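Relaxosome protein TraM (Escherichia coli, PDB 4QPO) binds plasmid DNA as a tetramer within the relaxosome, which nicks the origin of transfer for conjugation; this chain is its N-terminal ribbon-helix-helix DNA-binding domain. Local coordinates at residues K14-A17 / I18-K21; D31-F34 / S35-A38; A38-L41 / L42-L46. All blocks are in the same frame, centred on the assembly; numbering follows the deposited sequence.

Interaction 1: K14-A17 / I18-K21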
loop_
_atom_site.group_PDB
_atom_site.type_symbol
_atom_site.label_atom_id
_atom_site.label_comp_id
_atom_site.label_asym_id
_atom_site.label_seq_id
_atom_site.Cartn_x
_atom_site.Cartn_y
_atom_site.Cartn_z
ATOM N N LYS A 14 -0.296 14.317 -8.717
ATOM C CA LYS A 14 0.713 13.366 -8.265
ATOM C C LYS A 14 1.168 12.457 -9.410
ATOM O O LYS A 14 2.342 12.100 -9.484
ATOM C CB LYS A 14 0.190 12.512 -7.095
ATOM C CG LYS A 14 -0.112 13.271 -5.807
ATOM C CD LYS A 14 1.159 13.703 -5.107
ATOM C CE LYS A 14 2.108 12.521 -4.892
ATOM N NZ LYS A 14 3.225 12.853 -3.952
ATOM N N ILE A 15 0.247 12.071 -10.292
ATOM C CA ILE A 15 0.621 11.269 -11.458
ATOM C C ILE A 15 1.610 12.018 -12.355
ATOM O O ILE A 15 2.574 11.439 -12.847
ATOM C CB ILE A 15 -0.587 10.876 -12.331
ATOM C CG1 ILE A 15 -1.768 10.418 -11.479
ATOM C CG2 ILE A 15 -0.170 9.804 -13.335
ATOM C CD1 ILE A 15 -1.434 9.291 -10.581
ATOM N N ASN A 16 1.347 13.299 -12.582
ATOM C CA ASN A 16 2.251 14.127 -13.372
ATOM C C ASN A 16 3.658 14.163 -12.798
ATOM O O ASN A 16 4.638 14.077 -13.537
ATOM C CB ASN A 16 1.707 15.543 -13.479
ATOM C CG ASN A 16 0.569 15.646 -14.464
ATOM O OD1 ASN A 16 0.404 14.779 -15.321
ATOM N ND2 ASN A 16 -0.213 16.722 -14.365
ATOM N N ALA A 17 3.749 14.297 -11.478
ATOM C CA ALA A 17 5.041 14.338 -10.796
ATOM C C ALA A 17 5.774 13.000 -10.931
ATOM O O ALA A 17 6.997 12.963 -11.033
ATOM C CB ALA A 17 4.857 14.696 -9.336
ATOM N N ILE A 18 5.022 11.903 -10.935
ATOM C CA ILE A 18 5.616 10.593 -11.174
ATOM C C ILE A 18 6.260 10.602 -12.539
ATOM O O ILE A 18 7.426 10.254 -12.672
ATOM C CB ILE A 18 4.590 9.442 -11.121
ATOM C CG1 ILE A 18 3.904 9.380 -9.760
ATOM C CG2 ILE A 18 5.273 8.107 -11.424
ATOM C CD1 ILE A 18 4.814 8.964 -8.663
ATOM N N ILE A 19 5.483 11.012 -13.539
ATOM C CA ILE A 19 5.944 11.128 -14.919
ATOM C C ILE A 19 7.272 11.891 -15.007
ATOM O O ILE A 19 8.214 11.443 -15.662
ATOM C CB ILE A 19 4.891 11.846 -15.803
ATOM C CG1 ILE A 19 3.600 11.026 -15.892
ATOM C CG2 ILE A 19 5.454 12.114 -17.191
ATOM C CD1 ILE A 19 2.480 11.733 -16.627
ATOM N N GLU A 20 7.336 13.032 -14.324
ATOM C CA GLU A 20 8.520 13.890 -14.333
ATOM C C GLU A 20 9.729 13.230 -13.672
ATOM O O GLU A 20 10.845 13.291 -14.193
ATOM C CB GLU A 20 8.214 15.218 -13.634
ATOM C CG GLU A 20 7.565 16.256 -14.524
ATOM C CD GLU A 20 8.551 16.898 -15.486
ATOM O OE1 GLU A 20 9.778 16.769 -15.265
ATOM O OE2 GLU A 20 8.102 17.538 -16.462
ATOM N N LYS A 21 9.500 12.614 -12.518
ATOM C CA LYS A 21 10.560 11.949 -11.763
ATOM C C LYS A 21 11.122 10.748 -12.531
ATOM O O LYS A 21 12.314 10.436 -12.430
ATOM C CB LYS A 21 10.034 11.512 -10.393
ATOM C CG LYS A 21 11.095 10.978 -9.445
ATOM C CD LYS A 21 10.542 10.852 -8.037
ATOM C CE LYS A 21 11.638 10.527 -7.034
ATOM N NZ LYS A 21 11.183 10.657 -5.613
#
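Ile19 lies alongside Asn16 one turn further along the helix, the two side chains pointing the same way and their ends meeting where Asn16 OD1 comes 3.9 Å from Ile19 CD1. Ile19 reaches there because CG1 sits beside its own backbone N (chi1 -64°) and the chain is anti at its second torsion, so that the branch leans back along the preceding turn. On the way Ile19 CG1 passes 3.2 Å from Ile15 O, the carbonyl four residues back. Ile18 starts with a similar first torsion but folds at the second (chi2 -68°); its CG1 rests 3.1 Å from Lys14 O, while CD1 bends round and stays close to the backbone. Glu20 is bent at its second torsion too, with CG passing Asn16 O before the carboxylate leads away. Lys21 instead stretches out fully beyond CG. Four successive i to i+4 bonds fix the backbone under these side chains, the straightest from Ile19 N to Ile15 O (3.0 Å, 171° at the hydrogen). The turns divide helix 9-23 into faces: Ile15 faces helix 34-52 of its own chain, Ala17 and Glu20 are exposed, Lys14 and Ile15 pack on Leu46 of the second subunit's helix 34-52, and Ile18 packs on that subunit's Met53, the residue just after the helix.

Interaction 2: D31-F34 / S35-A38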
loop_
_atom_site.group_PDB
_atom_site.type_symbol
_atom_site.label_atom_id
_atom_site.label_comp_id
_atom_site.label_asym_id
_atom_site.label_seq_id
_atom_site.Cartn_x
_atom_site.Cartn_y
_atom_site.Cartn_z
ATOM N N ASP A 31 7.245 7.673 -23.736
ATOM C CA ASP A 31 7.113 6.659 -22.694
ATOM C C ASP A 31 6.768 7.331 -21.360
ATOM O O ASP A 31 6.813 8.554 -21.260
ATOM C CB ASP A 31 8.399 5.837 -22.574
ATOM N N VAL A 32 6.433 6.525 -20.354
ATOM C CA VAL A 32 5.915 6.983 -19.054
ATOM C C VAL A 32 4.742 7.971 -19.213
ATOM O O VAL A 32 4.511 8.853 -18.379
ATOM C CB VAL A 32 7.052 7.582 -18.140
ATOM C CG1 VAL A 32 7.404 9.051 -18.450
ATOM C CG2 VAL A 32 6.670 7.433 -16.680
ATOM N N SER A 33 3.963 7.766 -20.272
ATOM C CA SER A 33 2.731 8.516 -20.491
ATOM C C SER A 33 1.788 8.479 -19.280
ATOM O O SER A 33 1.918 7.625 -18.391
ATOM C CB SER A 33 2.006 7.966 -21.711
ATOM O OG SER A 33 1.695 6.600 -21.516
ATOM N N PHE A 34 0.840 9.410 -19.251
ATOM C CA PHE A 34 -0.067 9.522 -18.126
ATOM C C PHE A 34 -0.837 8.214 -17.936
ATOM O O PHE A 34 -0.903 7.665 -16.828
ATOM C CB PHE A 34 -1.035 10.694 -18.318
ATOM C CG PHE A 34 -1.957 10.913 -17.148
ATOM C CD1 PHE A 34 -3.155 10.223 -17.047
ATOM C CD2 PHE A 34 -1.625 11.804 -16.141
ATOM C CE1 PHE A 34 -3.998 10.425 -15.966
ATOM C CE2 PHE A 34 -2.470 12.002 -15.061
ATOM C CZ PHE A 34 -3.652 11.313 -14.976
ATOM N N SER A 35 -1.407 7.718 -19.028
ATOM C CA SER A 35 -2.267 6.539 -18.973
ATOM C C SER A 35 -1.502 5.319 -18.505
ATOM O O SER A 35 -1.990 4.558 -17.694
ATOM C CB SER A 35 -2.892 6.261 -20.343
ATOM O OG SER A 35 -3.799 7.287 -20.695
ATOM N N ALA A 36 -0.299 5.134 -19.036
ATOM C CA ALA A 36 0.507 3.974 -18.685
ATOM C C ALA A 36 0.756 3.944 -17.183
ATOM O O ALA A 36 0.625 2.900 -16.545
ATOM C CB ALA A 36 1.824 3.987 -19.452
ATOM N N THR A 37 1.084 5.108 -16.629
ATOM C CA THR A 37 1.355 5.257 -15.210
ATOM C C THR A 37 0.088 5.047 -14.384
ATOM O O THR A 37 0.104 4.315 -13.394
ATOM C CB THR A 37 1.963 6.645 -14.912
ATOM O OG1 THR A 37 3.267 6.698 -15.483
ATOM C CG2 THR A 37 2.088 6.885 -13.421
ATOM N N ALA A 38 -0.999 5.683 -14.803
ATOM C CA ALA A 38 -2.292 5.529 -14.158
ATOM C C ALA A 38 -2.723 4.069 -14.126
ATOM O O ALA A 38 -3.200 3.572 -13.117
ATOM C CB ALA A 38 -3.344 6.371 -14.883
#
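Thr37 meets the residues just ahead of the helix through both its backbone and its hydroxyl. Thr37 N gives a bond to Ser33 O at 3.2 Å, and Thr37 OG1 adds a weak one to the same oxygen at 3.3 Å, so a single carbonyl receives two donors from one residue. The hydroxyl is swung back toward the start of the helix because OG1 stands beside Thr37's own N (chi1 -68°). There it also lies alongside Val32, whose CG2 is 3.7 Å from Thr37 OG1, although Val32 is poorly ordered. Ser33 occupies the N-cap position; its OG turns over the first turn and touches Ala36 CB at 3.3 Å. One residue on, Ala38 N bonds to Phe34 O at 2.8 Å. The Phe34 ring is carried away from the backbone N (chi1 -177°) and points outward and somewhat forward along the helix, where Phe34 CE1 approaches Ala38 CB obliquely at 4.2 Å.

The next shell fixes this ring: Tyr12 meets it with the planes about 35° apart, Ile15 and Asn16 of helix 9-23 pack against it, and Val3 of the second subunit touches it as well. Leu5 of that subunit packs on Ser35 and Ala38. The arrangement is a helix start with serine at the N-cap position, here opening the second helix of a ribbon-helix-helix fold, with its aromatic first residue packed between helix 9-23 and the second subunit's strand 2-6.

Interaction 3: A38-L41 / L42-L46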
loop_
_atom_site.group_PDB
_atom_site.type_symbol
_atom_site.label_atom_id
_atom_site.label_comp_id
_atom_site.label_asym_id
_atom_site.label_seq_id
_atom_site.Cartn_x
_atom_site.Cartn_y
_atom_site.Cartn_z
ATOM N N ALA A 38 -0.999 5.683 -14.803
ATOM C CA ALA A 38 -2.292 5.529 -14.158
ATOM C C ALA A 38 -2.723 4.069 -14.126
ATOM O O ALA A 38 -3.200 3.572 -13.117
ATOM C CB ALA A 38 -3.344 6.371 -14.883
ATOM N N SER A 39 -2.551 3.392 -15.247
ATOM C CA SER A 39 -2.950 2.006 -15.375
ATOM C C SER A 39 -2.082 1.135 -14.476
ATOM O O SER A 39 -2.553 0.183 -13.838
ATOM C CB SER A 39 -2.847 1.594 -16.847
ATOM O OG SER A 39 -2.957 0.196 -16.999
ATOM N N MET A 40 -0.808 1.496 -14.396
ATOM C CA MET A 40 0.138 0.778 -13.562
ATOM C C MET A 40 -0.228 0.937 -12.100
ATOM O O MET A 40 -0.090 0.008 -11.316
ATOM C CB MET A 40 1.570 1.278 -13.807
ATOM C CG MET A 40 2.652 0.412 -13.170
ATOM S SD MET A 40 3.810 1.355 -12.157
ATOM C CE MET A 40 2.753 1.755 -10.785
ATOM N N LEU A 41 -0.696 2.121 -11.737
ATOM C CA LEU A 41 -1.036 2.388 -10.352
ATOM C C LEU A 41 -2.329 1.685 -9.944
ATOM O O LEU A 41 -2.481 1.279 -8.780
ATOM C CB LEU A 41 -1.144 3.887 -10.114
ATOM C CG LEU A 41 0.169 4.658 -10.069
ATOM C CD1 LEU A 41 -0.147 6.122 -10.074
ATOM C CD2 LEU A 41 0.978 4.281 -8.823
ATOM N N LEU A 42 -3.233 1.515 -10.907
ATOM C CA LEU A 42 -4.515 0.859 -10.669
ATOM C C LEU A 42 -4.319 -0.643 -10.467
ATOM O O LEU A 42 -4.961 -1.263 -9.608
ATOM C CB LEU A 42 -5.479 1.123 -11.838
ATOM C CG LEU A 42 -6.819 0.371 -11.899
ATOM C CD1 LEU A 42 -7.602 0.491 -10.626
ATOM C CD2 LEU A 42 -7.629 0.920 -13.026
ATOM N N GLU A 43 -3.426 -1.232 -11.256
ATOM C CA GLU A 43 -3.165 -2.657 -11.126
ATOM C C GLU A 43 -2.347 -2.947 -9.860
ATOM O O GLU A 43 -2.524 -4.001 -9.270
ATOM C CB GLU A 43 -2.469 -3.190 -12.377
ATOM C CG GLU A 43 -3.412 -3.119 -13.585
ATOM C CD GLU A 43 -2.881 -3.796 -14.807
ATOM O OE1 GLU A 43 -1.639 -3.843 -14.965
ATOM O OE2 GLU A 43 -3.711 -4.271 -15.623
ATOM N N LEU A 44 -1.462 -2.029 -9.476
ATOM C CA LEU A 44 -0.767 -2.076 -8.175
ATOM C C LEU A 44 -1.776 -2.049 -7.024
ATOM O O LEU A 44 -1.714 -2.850 -6.086
ATOM C CB LEU A 44 0.198 -0.896 -8.027
ATOM C CG LEU A 44 0.947 -0.758 -6.673
ATOM C CD1 LEU A 44 1.594 -2.061 -6.255
ATOM C CD2 LEU A 44 2.004 0.318 -6.718
ATOM N N GLY A 45 -2.684 -1.087 -7.092
ATOM C CA GLY A 45 -3.752 -0.963 -6.120
ATOM C C GLY A 45 -4.578 -2.228 -6.008
ATOM O O GLY A 45 -4.955 -2.610 -4.920
ATOM N N LEU A 46 -4.851 -2.877 -7.140
ATOM C CA LEU A 46 -5.487 -4.175 -7.146
ATOM C C LEU A 46 -4.664 -5.250 -6.442
ATOM O O LEU A 46 -5.201 -6.021 -5.654
ATOM C CB LEU A 46 -5.764 -4.583 -8.597
ATOM C CG LEU A 46 -6.986 -5.383 -8.944
ATOM C CD1 LEU A 46 -8.252 -4.878 -8.291
ATOM C CD2 LEU A 46 -7.116 -5.378 -10.451
#
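A first torsion near 180° in both Met40 (-169°) and Leu44 (177°) sends their side chains along the same flank of the helix, one turn apart. The remaining Met40 torsions, with a bend at chi3 (71°), bring Met40 CE to 4.4 Å from Leu44 CD2, a loose apolar touch. Leu44 CB meanwhile sits over the previous turn, 3.4 Å from Met40 O. Glu43 starts differently: Glu43 CG lies 3.4 Å from Ser39 O, and the extended chain beyond carries the carboxylate outward from the helix, where OE2 is hydrogen-bonded to Ser8 OG of the second subunit.

The backbone holds these turns with i to i+4 bonds, of which Gly45 N to Leu41 O is the shortest at 2.9 Å. Ser39 O takes two donors, a regular bond from Glu43 N at 3.1 Å and a weak one from Leu42 N at 3.3 Å. Leu41 and Leu42 both turn apolar branches to the second subunit, each packing on the other's counterpart there, and Leu44 reaches that subunit's Gly45, where the partner backbone carries no side chain. Leu44 also packs on Ala51 of a third subunit. This buried, leucine-rich middle of helix 34-52, paired with its counterpart, is the helical core of a ribbon-helix-helix dimer, whose DNA-binding element is characteristically a two-stranded ribbon.

In the fold
From the N terminus, strand 2-6 leads into helix 9-23, which carries interaction 1; a loop then returns the chain to helix 34-52, whose start holds interaction 2 and whose middle holds interaction 3. Each contact is local and closes no long loop. Interaction 1 precedes the others in series, while interactions 2 and 3 join end to end by sharing Ala38. The two helices are tied by Ile15, which reaches Thr37 of interaction 2 and, through Ile15 CD1, Leu41 CD1 of interaction 3 at 3.5 Å. Ile19 adds a touch at Val32 and Phe34. All three also meet the second subunit, consistent with an intertwined dimer.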